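ML032222a iGluR (Mnemiopsis leidyi, PDB 4YKI) is a ctenophore ionotropic glutamate receptor subunit whose ligand-binding domain binds glycine, probably to open the receptor's ion channel. Local coordinates at residues G1-I6 and D221-S226; E47-T52 and K225-S230; D79-K84 and K99-Y104; A89-T94 and I186-V191; A111-V116 and S143-T148. All coordinates share one frame; numbering follows the deposited sequence.

Contact 1: residues G1-I6 and D221-S226; sequences GSKNLI and DSPYKS
Leu5 lies over Tyr224, and its side chain can be followed outward. Its CB packs on Leu49 O, outside the two segments. One bond on, Leu5 CG reaches the ring rim at Tyr224 CD1, 3.6 Å away. At the tip, the Leu5 CD2 methyl settles 3.4 Å above the plane of the Tyr224 ring, offset toward the rim, with Tyr224 CD1 as its nearest atom at 3.4 Å. Measured to the centroid, Leu5 CD2 is 20° off the normal of the tyrosine ring, which qualifies the approach as a CH-pi contact. The opposite face of the same ring carries Pro223 CG, 3.8 Å above the plane and over its centre, while Asn4 O sits at the edge, 3.7 Å from Tyr224 CE1. The phenol is thus held between a leucine methyl and a proline ring.

These residues join the N-terminal loop, just before strand 9-13, to the turn that opens helix 225-238. That turn is a type I beta turn from Ser222 to Lys225, in which Ser222 OG caps Tyr224 N. In the loop, Asn4 OD1 accepts from Ile6 N at 2.9 Å, an Asx turn.

Farther out, the extended aliphatic part of Lys3 crosses Pro223, Lys3 CD 3.9 Å from Pro223 CB, before the chain turns at chi4. No direct hydrogen bond joins the segments. One water bridges them instead, donating to Lys3 O and to Pro223 O (2.8 Å from the water oxygen) and accepting from Gly1 N.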
# COMPACT_ATOMS: atom_id res chain seq x y z
N GLY B 1 12.00 13.79 16.33
CA GLY B 1 11.46 15.18 16.39
C GLY B 1 12.52 16.21 16.05
O GLY B 1 12.48 16.84 15.00
N SER B 2 13.48 16.37 16.96
CA SER B 2 14.55 17.34 16.74
C SER B 2 15.56 16.81 15.72
O SER B 2 15.92 17.53 14.79
CB SER B 2 15.24 17.69 18.06
OG SER B 2 15.87 18.96 17.98
N LYS B 3 16.01 15.57 15.89
CA LYS B 3 16.98 14.99 14.95
C LYS B 3 16.38 14.97 13.53
O LYS B 3 15.21 14.63 13.34
CB LYS B 3 17.38 13.56 15.35
CG LYS B 3 18.15 13.42 16.66
CD LYS B 3 18.58 11.97 16.87
CE LYS B 3 19.05 11.72 18.31
NZ LYS B 3 20.27 12.48 18.67
N ASN B 4 17.19 15.37 12.55
CA ASN B 4 16.80 15.24 11.14
C ASN B 4 17.97 14.64 10.39
O ASN B 4 18.94 14.20 11.00
CB ASN B 4 16.35 16.58 10.54
CG ASN B 4 17.43 17.65 10.60
OD1 ASN B 4 18.57 17.44 10.19
ND2 ASN B 4 17.05 18.83 11.09
N LEU B 5 17.88 14.62 9.06
CA LEU B 5 18.86 13.95 8.23
C LEU B 5 19.93 14.88 7.64
O LEU B 5 20.85 14.42 6.96
CB LEU B 5 18.14 13.21 7.11
CG LEU B 5 17.58 11.84 7.52
CD1 LEU B 5 16.54 11.35 6.55
CD2 LEU B 5 18.69 10.82 7.64
N ILE B 6 19.84 16.17 7.90
CA ILE B 6 20.78 17.10 7.28
C ILE B 6 22.21 16.84 7.78
O ILE B 6 22.50 16.87 8.98
CB ILE B 6 20.38 18.56 7.53
CG1 ILE B 6 18.97 18.82 6.97
CG2 ILE B 6 21.37 19.49 6.85
CD1 ILE B 6 18.39 20.17 7.36
N ASP B 221 12.91 2.27 16.46
CA ASP B 221 13.38 3.46 17.13
C ASP B 221 14.27 4.34 16.26
O ASP B 221 14.92 5.24 16.79
CB ASP B 221 14.10 3.13 18.45
CG ASP B 221 13.26 2.30 19.39
OD1 ASP B 221 12.06 2.58 19.49
OD2 ASP B 221 13.82 1.39 20.03
N SER B 222 14.27 4.14 14.95
CA SER B 222 15.01 5.04 14.06
C SER B 222 14.52 6.50 14.19
O SER B 222 13.32 6.75 14.11
CB SER B 222 14.83 4.64 12.59
OG SER B 222 15.41 5.62 11.75
N PRO B 223 15.43 7.46 14.32
CA PRO B 223 14.99 8.86 14.35
C PRO B 223 14.62 9.40 12.97
O PRO B 223 14.19 10.54 12.87
CB PRO B 223 16.22 9.59 14.90
CG PRO B 223 17.37 8.74 14.48
CD PRO B 223 16.88 7.33 14.54
N TYR B 224 14.77 8.59 11.92
CA TYR B 224 14.58 9.08 10.55
C TYR B 224 13.28 8.61 9.91
O TYR B 224 12.96 9.01 8.79
CB TYR B 224 15.75 8.61 9.69
CG TYR B 224 17.11 8.94 10.29
CD1 TYR B 224 17.41 10.23 10.70
CD2 TYR B 224 18.08 7.96 10.45
CE1 TYR B 224 18.65 10.54 11.25
CE2 TYR B 224 19.32 8.26 11.00
CZ TYR B 224 19.60 9.55 11.40
OH TYR B 224 20.82 9.85 11.97
N LYS B 225 12.54 7.75 10.60
CA LYS B 225 11.34 7.14 10.04
C LYS B 225 10.27 8.15 9.61
O LYS B 225 9.72 8.06 8.52
CB LYS B 225 10.73 6.10 10.99
CG LYS B 225 9.41 5.50 10.47
CD LYS B 225 9.01 4.20 11.16
CE LYS B 225 7.52 3.87 11.00
NZ LYS B 225 7.06 3.82 9.60
N SER B 226 9.99 9.12 10.46
CA SER B 226 8.95 10.09 10.17
C SER B 226 9.24 10.89 8.90
O SER B 226 8.36 11.13 8.07
CB SER B 226 8.72 11.02 11.36
OG SER B 226 8.20 10.30 12.47
O HOH W 1 13.86 12.66 14.67

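Contact 2: residues E47-T52 and K225-S230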
# COMPACT_ATOMS: atom_id res chain seq x y z
N GLU B 47 18.79 14.49 -1.97
CA GLU B 47 18.78 15.89 -2.35
C GLU B 47 17.82 16.71 -1.51
O GLU B 47 18.13 17.83 -1.12
CB GLU B 47 18.42 16.01 -3.82
CG GLU B 47 19.53 15.52 -4.68
CD GLU B 47 19.17 15.43 -6.13
OE1 GLU B 47 17.99 15.66 -6.48
OE2 GLU B 47 20.09 15.12 -6.92
N ASP B 48 16.66 16.13 -1.20
CA ASP B 48 15.64 16.85 -0.48
C ASP B 48 15.89 16.87 1.04
O ASP B 48 15.51 17.82 1.71
CB ASP B 48 14.26 16.25 -0.79
CG ASP B 48 13.84 16.47 -2.25
OD1 ASP B 48 14.47 17.27 -2.97
OD2 ASP B 48 12.86 15.82 -2.69
N LEU B 49 16.51 15.82 1.58
CA LEU B 49 16.69 15.69 3.03
C LEU B 49 18.10 16.01 3.52
O LEU B 49 18.32 16.13 4.72
CB LEU B 49 16.27 14.30 3.48
CG LEU B 49 14.77 14.04 3.39
CD1 LEU B 49 14.42 12.57 3.54
CD2 LEU B 49 14.02 14.84 4.46
N GLY B 50 19.04 16.12 2.59
CA GLY B 50 20.36 16.64 2.90
C GLY B 50 21.36 15.64 3.45
O GLY B 50 22.32 16.06 4.10
N PHE B 51 21.16 14.35 3.21
CA PHE B 51 22.12 13.34 3.65
C PHE B 51 23.02 12.88 2.52
O PHE B 51 22.66 13.02 1.35
CB PHE B 51 21.42 12.13 4.31
CG PHE B 51 20.46 11.36 3.41
CD1 PHE B 51 20.92 10.35 2.56
CD2 PHE B 51 19.09 11.61 3.43
CE1 PHE B 51 20.03 9.64 1.77
CE2 PHE B 51 18.21 10.89 2.62
CZ PHE B 51 18.68 9.91 1.81
N THR B 52 24.18 12.36 2.87
CA THR B 52 24.99 11.58 1.94
C THR B 52 24.75 10.11 2.24
O THR B 52 24.17 9.76 3.27
CB THR B 52 26.48 11.90 2.06
OG1 THR B 52 26.93 11.62 3.39
CG2 THR B 52 26.75 13.35 1.75
N LYS B 225 12.54 7.75 10.60
CA LYS B 225 11.34 7.14 10.04
C LYS B 225 10.27 8.15 9.61
O LYS B 225 9.72 8.06 8.52
CB LYS B 225 10.73 6.10 10.99
CG LYS B 225 9.41 5.50 10.47
CD LYS B 225 9.01 4.20 11.16
CE LYS B 225 7.52 3.87 11.00
NZ LYS B 225 7.06 3.82 9.60
N SER B 226 9.99 9.12 10.46
CA SER B 226 8.95 10.09 10.17
C SER B 226 9.24 10.89 8.90
O SER B 226 8.36 11.13 8.07
CB SER B 226 8.72 11.02 11.36
OG SER B 226 8.20 10.30 12.47
N LEU B 227 10.49 11.31 8.73
CA LEU B 227 10.91 12.02 7.52
C LEU B 227 10.87 11.15 6.28
O LEU B 227 10.37 11.57 5.23
CB LEU B 227 12.31 12.60 7.70
CG LEU B 227 12.37 13.83 8.58
CD1 LEU B 227 13.80 14.16 8.98
CD2 LEU B 227 11.74 15.01 7.84
N ILE B 228 11.37 9.94 6.38
CA ILE B 228 11.33 9.03 5.24
C ILE B 228 9.88 8.75 4.83
O ILE B 228 9.54 8.80 3.64
CB ILE B 228 12.11 7.72 5.53
CG1 ILE B 228 13.60 8.01 5.70
CG2 ILE B 228 11.86 6.67 4.43
CD1 ILE B 228 14.29 8.49 4.44
N ASP B 229 9.02 8.49 5.81
CA ASP B 229 7.60 8.22 5.54
C ASP B 229 6.94 9.39 4.81
O ASP B 229 6.23 9.21 3.82
CB ASP B 229 6.85 7.92 6.84
CG ASP B 229 7.17 6.55 7.42
OD1 ASP B 229 7.83 5.73 6.75
OD2 ASP B 229 6.68 6.31 8.54
N SER B 230 7.16 10.59 5.33
CA SER B 230 6.56 11.78 4.75
C SER B 230 6.97 11.94 3.28
O SER B 230 6.15 12.17 2.39
CB SER B 230 6.95 13.03 5.54
OG SER B 230 6.27 13.09 6.78
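Leu49, Leu227 and Ile228 meet with the same first torsion: CG of the leucines and CG1 of the isoleucine stand opposite the carbonyl carbon, beside the backbone N (chi1 -70°, -75° and -66°). From the last turn of helix 37-49, Leu49 forks between two neighbours on helix 225-238. Leu49 CD2 meets Leu227 CD2 at 4.1 Å, methyl against methyl. The other prong, Leu49 CD1, faces Ile228 CD1 at 4.2 Å, and these two side chains run at about a right angle. Both distances are ordinary van der Waals separations, and no hydrogen bond spans the pair of segments.

Leu49 and Ile228 are buried; Leu227 lies nearer the surface, where it also touches Asn4. Leu5 and His231 add to the surroundings of Leu49. Immediately after Leu49, Gly50 takes positive phi and ends the helix, and the chain turns toward strand 52-56, with Phe51 packing on Leu5.

Polar groups of helix 225-238 are engaged apart from this apolar patch. Lys225 NZ makes a salt bridge one turn along to Asp229 OD2, 2.7 Å, reaching the syn lone pair of that oxygen, and it also bonds Tyr104 O.

The arrangement is helix-on-helix packing within one lobe of the two-lobed, periplasmic-binding-protein-like fold of glutamate receptor ligand-binding domains.

Contact 3: residues D79-K84 and K99-Y104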
# COMPACT_ATOMS: atom_id res chain seq x y z
N ASP B 79 21.88 -7.32 8.63
CA ASP B 79 22.80 -6.18 8.60
C ASP B 79 22.18 -4.96 9.26
O ASP B 79 22.86 -4.19 9.93
CB ASP B 79 23.20 -5.84 7.16
CG ASP B 79 24.31 -6.70 6.59
OD1 ASP B 79 24.81 -7.62 7.26
OD2 ASP B 79 24.66 -6.43 5.41
N LEU B 80 20.88 -4.75 9.03
CA LEU B 80 20.18 -3.63 9.67
C LEU B 80 20.15 -3.81 11.20
O LEU B 80 20.48 -2.89 11.94
CB LEU B 80 18.76 -3.53 9.09
CG LEU B 80 17.94 -2.32 9.51
CD1 LEU B 80 18.54 -1.05 8.95
CD2 LEU B 80 16.52 -2.45 9.03
N LEU B 81 19.79 -5.00 11.67
CA LEU B 81 19.75 -5.29 13.10
C LEU B 81 21.11 -5.11 13.76
O LEU B 81 21.18 -4.71 14.91
CB LEU B 81 19.25 -6.71 13.35
CG LEU B 81 17.77 -6.92 12.99
CD1 LEU B 81 17.42 -8.39 13.06
CD2 LEU B 81 16.84 -6.12 13.91
N ASP B 82 22.17 -5.41 13.01
CA ASP B 82 23.53 -5.31 13.54
C ASP B 82 24.14 -3.93 13.37
O ASP B 82 25.32 -3.75 13.66
CB ASP B 82 24.43 -6.32 12.83
CG ASP B 82 24.17 -7.76 13.24
OD1 ASP B 82 23.45 -8.00 14.24
OD2 ASP B 82 24.69 -8.65 12.54
N ASP B 83 23.36 -2.95 12.92
CA ASP B 83 23.79 -1.56 12.77
C ASP B 83 24.87 -1.39 11.71
O ASP B 83 25.61 -0.43 11.73
CB ASP B 83 24.26 -0.97 14.12
CG ASP B 83 24.51 0.54 14.07
OD1 ASP B 83 23.67 1.30 13.51
OD2 ASP B 83 25.55 0.97 14.63
N LYS B 84 24.94 -2.32 10.77
CA LYS B 84 25.77 -2.11 9.58
C LYS B 84 25.11 -1.14 8.60
O LYS B 84 25.81 -0.46 7.83
CB LYS B 84 26.06 -3.45 8.90
CG LYS B 84 26.95 -4.34 9.78
CD LYS B 84 27.31 -5.65 9.14
CE LYS B 84 28.29 -6.46 10.01
NZ LYS B 84 28.44 -7.83 9.49
N LYS B 99 8.44 -7.77 10.52
CA LYS B 99 7.83 -6.75 11.36
C LYS B 99 8.07 -7.01 12.84
O LYS B 99 8.06 -6.08 13.64
CB LYS B 99 6.33 -6.66 11.05
CG LYS B 99 5.57 -5.51 11.74
CD LYS B 99 6.06 -4.13 11.32
CE LYS B 99 5.21 -3.00 11.91
NZ LYS B 99 5.38 -2.87 13.39
N SER B 100 8.31 -8.26 13.23
CA SER B 100 8.62 -8.55 14.63
C SER B 100 10.01 -8.05 15.05
O SER B 100 10.28 -7.92 16.24
CB SER B 100 8.47 -10.05 14.92
OG SER B 100 9.58 -10.77 14.44
N ALA B 101 10.87 -7.76 14.06
CA ALA B 101 12.26 -7.37 14.29
C ALA B 101 12.59 -5.96 13.84
O ALA B 101 13.46 -5.33 14.45
CB ALA B 101 13.20 -8.35 13.60
N ILE B 102 11.97 -5.49 12.76
CA ILE B 102 12.25 -4.18 12.17
C ILE B 102 10.95 -3.45 11.87
O ILE B 102 9.87 -4.04 11.95
CB ILE B 102 13.09 -4.30 10.85
CG1 ILE B 102 12.31 -4.97 9.71
CG2 ILE B 102 14.42 -5.02 11.13
CD1 ILE B 102 12.85 -4.62 8.31
N ASP B 103 11.07 -2.18 11.51
CA ASP B 103 9.94 -1.40 11.01
C ASP B 103 10.03 -1.29 9.49
O ASP B 103 11.07 -1.58 8.87
CB ASP B 103 9.94 0.01 11.60
CG ASP B 103 9.43 0.05 13.05
OD1 ASP B 103 8.87 -0.94 13.55
OD2 ASP B 103 9.57 1.13 13.65
N TYR B 104 8.92 -0.87 8.90
CA TYR B 104 8.86 -0.53 7.49
C TYR B 104 8.52 0.94 7.35
O TYR B 104 7.80 1.51 8.16
CB TYR B 104 7.80 -1.35 6.79
CG TYR B 104 8.14 -2.79 6.60
CD1 TYR B 104 8.94 -3.20 5.54
CD2 TYR B 104 7.66 -3.77 7.47
CE1 TYR B 104 9.22 -4.53 5.34
CE2 TYR B 104 7.93 -5.11 7.28
CZ TYR B 104 8.73 -5.48 6.22
OH TYR B 104 8.95 -6.80 6.01
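Ile102 presents its CG2 methyl to two consecutive leucines, Leu80 and Leu81, and stands at about a right angle to each. The distances are nearly equal: Ile102 CG2 lies 3.9 Å from Leu80 CD2 and 3.8 Å from Leu81 CD2, so one methyl serves both neighbours. This follows from chi1 of 67° at Ile102, which wedges CG1 between the backbone N and the carbonyl carbon and turns CG2 opposite that carbon.

Leu80 comes to that methyl with its CG opposite the backbone N (chi1 -173°). Leu81 spreads its other contacts over Ala101: Leu81 CD2 rests against the backbone at 3.5 Å from Ala101 O, and Leu81 CD1 approaches Ala101 CB at 4.3 Å. The contact across the segments is apolar, with no hydrogen bond between them.

Just beyond the leucines the helix stops in a Schellman motif. Lys84 N bonds Asp79 O at 2.9 Å and Asp83 N bonds Leu80 O at 3.0 Å, with Asp83 at positive phi as the C-prime residue.

The end of helix 75-81 packs on the link between helix 96-99 and strand 103-104. Trp73 touches both Leu81 and Ala101; Ile102 continues inward onto Leu92 of strand 91-93, and Asp103 pairs through its backbone with Leu218 of strand 202-218.

Contact 4: residues A89-T94 and I186-V191; sequences AIDLST and IDEGPV. With GLY (glycine), chain E.
Asp91 and Glu188 bring two carboxylates unusually close: Asp91 OD2 is 3.9 Å from Glu188 OE1, with Glu17 a third acid near Asp91. The arrangement makes sense in the glycine pocket of an ionotropic glutamate receptor ligand-binding domain, a clamshell in which the ligand lies between two lobes. The amino group of the bound glycine sits among the acids and, if protonated as expected, would offset their repulsion. The glycine N donates to Glu188 OE1 at 2.7 Å, to the backbone Asp91 O at 2.9 Å, and weakly to Asp91 OD2 at 3.4 Å.

Chi1 of 58° places the Asp91 carboxylate between its own backbone N and carbonyl carbon, and the residue is the centre of an inverse gamma turn. Val191 CG2 packs against the acid at 3.6 Å from Asp91 OD2, their side chains roughly perpendicular.

Glu188, right before helix 189-195, extends beyond CG and divides its oxygens: OE1 takes the ligand and also Tyr214 OH, while Glu188 OE2 accepts from Ser93 OG at 2.8 Å. The serine hydroxyl comes from above the carboxylate plane, 44° out of it; this bond probably helps position the carboxylate that holds the ligand nitrogen. Arg98 also bonds the ligand. The ligand's carboxylate meets the strand backbone too, Ser93 N reaching the glycine OXT at 2.9 Å in a nearly straight bond (N-H...O 174°).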
# COMPACT_ATOMS: atom_id res chain seq x y z
N ALA B 89 17.14 -0.11 1.41
CA ALA B 89 16.61 0.57 0.23
C ALA B 89 16.56 -0.41 -0.94
O ALA B 89 17.55 -0.58 -1.67
CB ALA B 89 17.44 1.78 -0.10
N ILE B 90 15.42 -1.08 -1.10
CA ILE B 90 15.22 -2.11 -2.12
C ILE B 90 13.71 -2.32 -2.19
O ILE B 90 12.95 -1.68 -1.46
CB ILE B 90 16.01 -3.40 -1.73
CG1 ILE B 90 16.23 -4.38 -2.89
CG2 ILE B 90 15.35 -4.08 -0.52
CD1 ILE B 90 16.74 -3.76 -4.19
N ASP B 91 13.26 -3.21 -3.07
CA ASP B 91 11.89 -3.72 -2.99
C ASP B 91 11.80 -4.70 -1.83
O ASP B 91 11.88 -5.91 -2.02
CB ASP B 91 11.47 -4.36 -4.31
CG ASP B 91 12.38 -5.51 -4.76
OD1 ASP B 91 13.62 -5.36 -4.75
OD2 ASP B 91 11.80 -6.57 -5.17
N LEU B 92 11.63 -4.17 -0.63
CA LEU B 92 11.60 -5.01 0.57
C LEU B 92 10.15 -5.35 0.89
O LEU B 92 9.36 -4.49 1.28
CB LEU B 92 12.27 -4.36 1.78
CG LEU B 92 12.52 -5.30 2.96
CD1 LEU B 92 13.56 -6.38 2.63
CD2 LEU B 92 12.93 -4.52 4.18
N SER B 93 9.81 -6.63 0.76
CA SER B 93 8.43 -7.06 0.98
C SER B 93 8.06 -7.02 2.45
O SER B 93 8.86 -7.35 3.33
CB SER B 93 8.26 -8.47 0.47
OG SER B 93 8.64 -8.50 -0.89
N THR B 94 6.81 -6.63 2.71
CA THR B 94 6.27 -6.59 4.06
C THR B 94 5.77 -7.96 4.49
O THR B 94 4.92 -8.56 3.80
CB THR B 94 5.15 -5.55 4.19
OG1 THR B 94 4.13 -5.81 3.22
CG2 THR B 94 5.71 -4.16 3.98
N ILE B 186 8.13 -19.87 -7.85
CA ILE B 186 7.15 -19.11 -7.08
C ILE B 186 7.87 -17.91 -6.47
O ILE B 186 8.78 -18.09 -5.66
CB ILE B 186 6.55 -19.98 -5.94
CG1 ILE B 186 5.94 -21.28 -6.50
CG2 ILE B 186 5.51 -19.19 -5.13
CD1 ILE B 186 5.55 -22.31 -5.44
N ASP B 187 7.47 -16.72 -6.87
CA ASP B 187 8.14 -15.50 -6.42
C ASP B 187 7.14 -14.33 -6.39
O ASP B 187 6.00 -14.53 -5.96
CB ASP B 187 9.41 -15.20 -7.24
CG ASP B 187 10.36 -14.28 -6.48
OD1 ASP B 187 11.04 -14.78 -5.55
OD2 ASP B 187 10.38 -13.07 -6.79
N GLU B 188 7.57 -13.14 -6.81
CA GLU B 188 6.81 -11.91 -6.61
C GLU B 188 6.40 -11.31 -7.95
O GLU B 188 7.21 -11.19 -8.86
CB GLU B 188 7.63 -10.91 -5.78
CG GLU B 188 8.07 -11.47 -4.44
CD GLU B 188 8.90 -10.51 -3.61
OE1 GLU B 188 9.46 -9.53 -4.16
OE2 GLU B 188 9.03 -10.78 -2.38
N GLY B 189 5.15 -10.88 -8.03
CA GLY B 189 4.58 -10.39 -9.27
C GLY B 189 5.42 -9.38 -10.04
O GLY B 189 5.71 -9.58 -11.21
N PRO B 190 5.81 -8.27 -9.42
CA PRO B 190 6.49 -7.23 -10.20
C PRO B 190 7.87 -7.66 -10.70
O PRO B 190 8.30 -7.30 -11.79
CB PRO B 190 6.58 -6.06 -9.21
CG PRO B 190 5.43 -6.30 -8.25
CD PRO B 190 5.38 -7.78 -8.10
N VAL B 191 8.57 -8.45 -9.89
CA VAL B 191 9.88 -8.95 -10.24
C VAL B 191 9.79 -9.89 -11.43
O VAL B 191 10.58 -9.83 -12.37
CB VAL B 191 10.53 -9.65 -9.02
CG1 VAL B 191 11.83 -10.34 -9.38
CG2 VAL B 191 10.77 -8.63 -7.90
N GLY E . 11.53 -8.71 -2.59
CA GLY E . 12.12 -9.89 -1.92
C GLY E . 12.11 -9.80 -0.41
O GLY E . 12.50 -10.80 0.23
OXT GLY E . 11.74 -8.74 0.14

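Contact 5: residues A111-V116 and S143-T148; sequences AGIKAV and SRHPET. With GLY (glycine), chain E.
Ile113 makes the apolar part of the contact through a single methyl. With CG1 beside the backbone N (chi1 -59°), Ile113 CD1 projects from strand 109-118 onto the Pro146 ring, 3.9 Å from Pro146 CB and also 3.9 Å from Pro146 CG. The same methyl, Ile113 CD1, reaches His145 CD2 at 4.1 Å, obliquely to the imidazole. All three residues are buried, and Ile186, Phe209 and Phe212 also pack on Ile113.

No hydrogen bond crosses between the segments. His145 N, in the first turn of helix 145-152, donates to O of the bound glycine at 2.9 Å and 151°, while His145 ND1 is occupied by Asn95. One turn along, Glu147 OE1 accepts from Ser143 N at 2.8 Å, met from 45° above the carboxylate plane.

Charge and face contacts belong to Arg144, at the N-cap position. Its chain, extended from CG to NE, lays one guanidinium face over the ligand: the glycine CA is 3.5 Å above the plane and over its centre. Salt bridges to Asp187 and Glu17 hold that group, and Phe63 adds a cation-pi contact.

A helix N-terminus that offers backbone N-H to the ligand's carboxylate, with a probable helix-dipole contribution, is characteristic of the second lobe's share of the glutamate receptor ligand site.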
# COMPACT_ATOMS: atom_id res chain seq x y z
N ALA B 111 2.03 -5.72 -4.11
CA ALA B 111 2.56 -6.89 -4.78
C ALA B 111 1.87 -8.14 -4.24
O ALA B 111 1.28 -8.15 -3.15
CB ALA B 111 4.08 -6.99 -4.59
N GLY B 112 1.94 -9.19 -5.05
CA GLY B 112 1.44 -10.49 -4.68
C GLY B 112 2.46 -11.56 -5.01
O GLY B 112 3.44 -11.31 -5.71
N ILE B 113 2.22 -12.75 -4.48
CA ILE B 113 2.97 -13.94 -4.88
C ILE B 113 2.44 -14.44 -6.22
O ILE B 113 1.23 -14.50 -6.44
CB ILE B 113 2.90 -15.04 -3.80
CG1 ILE B 113 3.45 -14.55 -2.46
CG2 ILE B 113 3.63 -16.30 -4.25
CD1 ILE B 113 4.89 -14.06 -2.53
N LYS B 114 3.38 -14.74 -7.12
CA LYS B 114 3.06 -15.23 -8.45
C LYS B 114 3.90 -16.47 -8.76
O LYS B 114 5.10 -16.49 -8.54
CB LYS B 114 3.34 -14.15 -9.50
CG LYS B 114 2.95 -14.60 -10.90
CD LYS B 114 3.15 -13.54 -11.93
CE LYS B 114 2.63 -14.00 -13.30
NZ LYS B 114 1.18 -14.33 -13.31
N ALA B 115 3.24 -17.49 -9.30
CA ALA B 115 3.92 -18.69 -9.76
C ALA B 115 3.90 -18.74 -11.27
O ALA B 115 2.88 -18.46 -11.90
CB ALA B 115 3.26 -19.94 -9.20
N VAL B 116 5.04 -19.11 -11.83
CA VAL B 116 5.19 -19.24 -13.28
C VAL B 116 5.82 -20.58 -13.61
O VAL B 116 6.48 -21.18 -12.78
CB VAL B 116 6.03 -18.08 -13.90
CG1 VAL B 116 5.34 -16.75 -13.69
CG2 VAL B 116 7.44 -18.06 -13.34
N SER B 143 15.65 -17.77 2.10
CA SER B 143 15.80 -16.53 2.88
C SER B 143 15.31 -15.29 2.13
O SER B 143 15.96 -14.24 2.12
CB SER B 143 17.24 -16.37 3.35
OG SER B 143 17.60 -17.43 4.23
N ARG B 144 14.14 -15.41 1.54
CA ARG B 144 13.49 -14.34 0.79
C ARG B 144 12.00 -14.42 1.15
O ARG B 144 11.52 -15.45 1.63
CB ARG B 144 13.75 -14.56 -0.71
CG ARG B 144 13.27 -13.50 -1.67
CD ARG B 144 13.44 -13.99 -3.10
NE ARG B 144 12.74 -13.17 -4.11
CZ ARG B 144 13.18 -12.03 -4.62
NH1 ARG B 144 14.33 -11.50 -4.23
NH2 ARG B 144 12.45 -11.40 -5.54
N HIS B 145 11.27 -13.35 0.87
CA HIS B 145 9.88 -13.20 1.31
C HIS B 145 8.92 -14.32 0.88
O HIS B 145 8.17 -14.78 1.70
CB HIS B 145 9.42 -11.82 0.89
CG HIS B 145 7.96 -11.59 0.98
ND1 HIS B 145 7.32 -11.30 2.17
CD2 HIS B 145 7.02 -11.57 0.01
CE1 HIS B 145 6.04 -11.10 1.90
NE2 HIS B 145 5.83 -11.26 0.60
N PRO B 146 8.92 -14.74 -0.40
CA PRO B 146 7.95 -15.79 -0.75
C PRO B 146 8.11 -17.05 0.12
O PRO B 146 7.12 -17.59 0.60
CB PRO B 146 8.23 -16.04 -2.24
CG PRO B 146 8.76 -14.71 -2.74
CD PRO B 146 9.62 -14.23 -1.59
N GLU B 147 9.34 -17.50 0.32
CA GLU B 147 9.61 -18.64 1.21
C GLU B 147 9.00 -18.40 2.59
O GLU B 147 8.36 -19.28 3.15
CB GLU B 147 11.11 -18.86 1.32
CG GLU B 147 11.47 -20.06 2.18
CD GLU B 147 12.95 -20.14 2.50
OE1 GLU B 147 13.46 -19.18 3.10
OE2 GLU B 147 13.58 -21.17 2.17
N THR B 148 9.22 -17.21 3.14
CA THR B 148 8.69 -16.91 4.46
C THR B 148 7.16 -16.98 4.48
O THR B 148 6.57 -17.57 5.39
CB THR B 148 9.18 -15.53 4.92
OG1 THR B 148 10.57 -15.61 5.24
CG2 THR B 148 8.45 -15.08 6.17
N GLY E . 11.53 -8.71 -2.59
CA GLY E . 12.12 -9.89 -1.92
C GLY E . 12.11 -9.80 -0.41
O GLY E . 12.50 -10.80 0.23
OXT GLY E . 11.74 -8.74 0.14

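Contacts 4 and 5 both line the glycine site, their centres 7 Å apart; contact 4 reaches the ligand from both of its segments, and contact 5 adds Arg144 and His145. Asp187 OD1 of contact 4 holds Arg144 NE of contact 5 at 2.7 Å. Contact 3 borders contact 4, with the Ile102 side chain about 9 Å from the ligand and Tyr104 OH 2.7 Å from Ser93 O, a weak hydrogen bond. Contacts 1 and 2, centres 8 Å apart, share the start of helix 225-238. Lys225 NZ, 2.8 Å from Tyr104 O, ties that helix to contact 3. Contact 1 is remote from the pocket, its centre 32 Å from that of contact 5 and nearest atoms about 17 Å away.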